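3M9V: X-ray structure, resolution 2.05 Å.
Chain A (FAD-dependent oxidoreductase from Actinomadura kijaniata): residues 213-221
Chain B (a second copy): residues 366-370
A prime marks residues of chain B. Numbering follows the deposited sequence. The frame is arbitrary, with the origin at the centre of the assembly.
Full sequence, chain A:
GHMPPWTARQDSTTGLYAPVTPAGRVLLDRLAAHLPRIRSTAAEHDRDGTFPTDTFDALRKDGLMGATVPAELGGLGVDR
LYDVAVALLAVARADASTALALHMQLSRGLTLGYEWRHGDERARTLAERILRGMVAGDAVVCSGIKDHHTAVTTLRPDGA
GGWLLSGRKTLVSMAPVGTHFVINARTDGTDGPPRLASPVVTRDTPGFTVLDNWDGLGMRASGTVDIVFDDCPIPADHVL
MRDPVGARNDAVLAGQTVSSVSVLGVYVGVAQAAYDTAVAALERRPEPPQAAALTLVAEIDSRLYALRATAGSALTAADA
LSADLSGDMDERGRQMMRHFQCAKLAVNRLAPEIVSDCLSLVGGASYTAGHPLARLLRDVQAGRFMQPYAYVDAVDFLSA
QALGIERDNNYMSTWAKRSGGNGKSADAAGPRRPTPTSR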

# COMPACT_ATOMS: atom_id res chain seq x y z
N ASN A 213 -36.00 -9.56 -1.45
CA ASN A 213 -35.14 -9.41 -2.62
C ASN A 213 -33.67 -9.12 -2.29
O ASN A 213 -32.95 -8.62 -3.14
CB ASN A 213 -35.66 -8.27 -3.49
CG ASN A 213 -35.49 -6.92 -2.84
OD1 ASN A 213 -35.75 -6.72 -1.65
ND2 ASN A 213 -35.04 -5.95 -3.63
N TRP A 214 -33.20 -9.42 -1.08
CA TRP A 214 -31.80 -9.18 -0.76
C TRP A 214 -30.96 -10.39 -1.11
O TRP A 214 -31.14 -11.47 -0.56
CB TRP A 214 -31.61 -8.83 0.72
CG TRP A 214 -30.18 -8.73 1.18
CD1 TRP A 214 -29.59 -9.49 2.15
CD2 TRP A 214 -29.15 -7.87 0.66
NE1 TRP A 214 -28.27 -9.15 2.27
CE2 TRP A 214 -27.97 -8.16 1.39
CE3 TRP A 214 -29.11 -6.89 -0.34
CZ2 TRP A 214 -26.75 -7.51 1.15
CZ3 TRP A 214 -27.90 -6.23 -0.56
CH2 TRP A 214 -26.74 -6.54 0.18
N ASP A 215 -29.98 -10.19 -1.98
CA ASP A 215 -29.11 -11.26 -2.43
C ASP A 215 -27.68 -10.71 -2.42
O ASP A 215 -27.20 -10.33 -3.49
CB ASP A 215 -29.53 -11.70 -3.84
CG ASP A 215 -28.94 -13.05 -4.20
OD1 ASP A 215 -28.51 -13.82 -3.31
OD2 ASP A 215 -28.83 -13.35 -5.41
N GLY A 216 -27.02 -10.70 -1.26
CA GLY A 216 -25.79 -9.92 -1.05
C GLY A 216 -24.58 -10.77 -1.39
O GLY A 216 -24.64 -11.99 -1.34
N LEU A 217 -23.45 -10.16 -1.73
CA LEU A 217 -22.21 -10.92 -1.86
C LEU A 217 -21.90 -11.33 -0.41
O LEU A 217 -21.64 -12.51 -0.13
CB LEU A 217 -21.12 -10.02 -2.45
CG LEU A 217 -19.68 -10.54 -2.34
CD1 LEU A 217 -19.42 -11.89 -3.02
CD2 LEU A 217 -18.72 -9.44 -2.78
N GLY A 218 -21.97 -10.37 0.51
CA GLY A 218 -21.93 -10.64 1.96
C GLY A 218 -23.10 -10.02 2.71
O GLY A 218 -24.02 -9.51 2.06
N MET A 219 -23.04 -9.99 4.05
CA MET A 219 -24.13 -9.54 4.92
C MET A 219 -25.42 -10.26 4.48
O MET A 219 -26.52 -9.69 4.46
CB MET A 219 -24.33 -8.01 4.92
CG MET A 219 -23.14 -7.17 5.47
SD MET A 219 -22.66 -7.78 7.12
CE MET A 219 -21.33 -6.64 7.52
N ARG A 220 -25.26 -11.53 4.11
CA ARG A 220 -26.34 -12.25 3.46
C ARG A 220 -27.56 -12.46 4.34
O ARG A 220 -28.68 -12.55 3.83
CB ARG A 220 -25.83 -13.53 2.78
CG ARG A 220 -25.09 -13.21 1.50
CD ARG A 220 -24.50 -14.48 0.87
NE ARG A 220 -25.57 -15.45 0.61
CZ ARG A 220 -26.46 -15.38 -0.37
NH1 ARG A 220 -26.47 -14.40 -1.27
NH2 ARG A 220 -27.38 -16.34 -0.45
N ALA A 221 -27.33 -12.49 5.65
CA ALA A 221 -28.40 -12.78 6.59
C ALA A 221 -28.99 -11.52 7.20
O ALA A 221 -29.78 -11.62 8.16
CB ALA A 221 -27.92 -13.69 7.73
N SER B 366 -22.36 -3.32 -7.04
CA SER B 366 -21.38 -4.39 -7.21
C SER B 366 -21.35 -5.33 -6.00
O SER B 366 -20.69 -6.37 -6.07
CB SER B 366 -20.01 -3.75 -7.43
OG SER B 366 -19.58 -3.15 -6.21
N TYR B 367 -22.06 -5.00 -4.92
CA TYR B 367 -22.13 -5.85 -3.72
C TYR B 367 -23.32 -6.83 -3.67
O TYR B 367 -23.55 -7.51 -2.66
CB TYR B 367 -22.06 -4.99 -2.45
CG TYR B 367 -21.71 -5.73 -1.16
CD1 TYR B 367 -20.48 -6.36 -0.98
CD2 TYR B 367 -22.64 -5.80 -0.12
CE1 TYR B 367 -20.15 -7.04 0.20
CE2 TYR B 367 -22.34 -6.49 1.04
CZ TYR B 367 -21.09 -7.09 1.20
OH TYR B 367 -20.82 -7.73 2.37
N THR B 368 -24.07 -6.95 -4.76
CA THR B 368 -25.18 -7.89 -4.73
C THR B 368 -24.63 -9.10 -5.46
O THR B 368 -23.72 -8.96 -6.29
CB THR B 368 -26.40 -7.36 -5.52
OG1 THR B 368 -25.98 -7.26 -6.88
CG2 THR B 368 -26.76 -5.95 -5.09
N ALA B 369 -25.16 -10.27 -5.14
CA ALA B 369 -24.54 -11.54 -5.46
C ALA B 369 -24.42 -11.75 -6.96
O ALA B 369 -23.44 -12.37 -7.39
CB ALA B 369 -25.24 -12.72 -4.79
N GLY B 370 -25.36 -11.22 -7.74
CA GLY B 370 -25.36 -11.42 -9.18
C GLY B 370 -24.49 -10.47 -10.00
O GLY B 370 -24.29 -10.69 -11.19

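The two copies are joined here by a single β-bridge between a chain A loop with no regular helix or strand and a chain B stretch leaving a 3-10 segment that includes Tyr367′: Gly216 lies opposite Thr368′, their CA atoms 4.2 Å apart, and a backbone hydrogen bond forms on either side of the pair. Ala369′ N donates to Asp215 O over a short 2.6 Å, and Leu217 N donates to Tyr367′ O at 2.8 Å, both nearly straight at 164°.

Tyr367′ is the residue most covered by this contact. Its ring takes Leu217 CB over one face, with Leu217 CD2 4.0 Å from Tyr367′ CD1, while Trp214 presents its ring edge, CH2 lying 4.2 Å from Tyr367′ CD2. The phenol reaches the backbone beyond, where Tyr367′ OH sits 3.1 Å from Gly218 CA. This close approach depends on glycine, since a CB at Gly218 would fall 2.4 Å from that hydroxyl.

The loop is braced from within. Trp214 NE1 donates to Met219 O (2.9 Å), and Arg220 NH1 binds both Asp215 OD1, in a salt bridge of 2.9 Å, and Gly216 O at 3.0 Å. Beside this polar cluster, Ala369′ points its methyl toward chain A, its CB 3.6 Å from Gly216 O and 3.7 Å from Asp215 OD2, contacts of packing rather than hydrogen bonding.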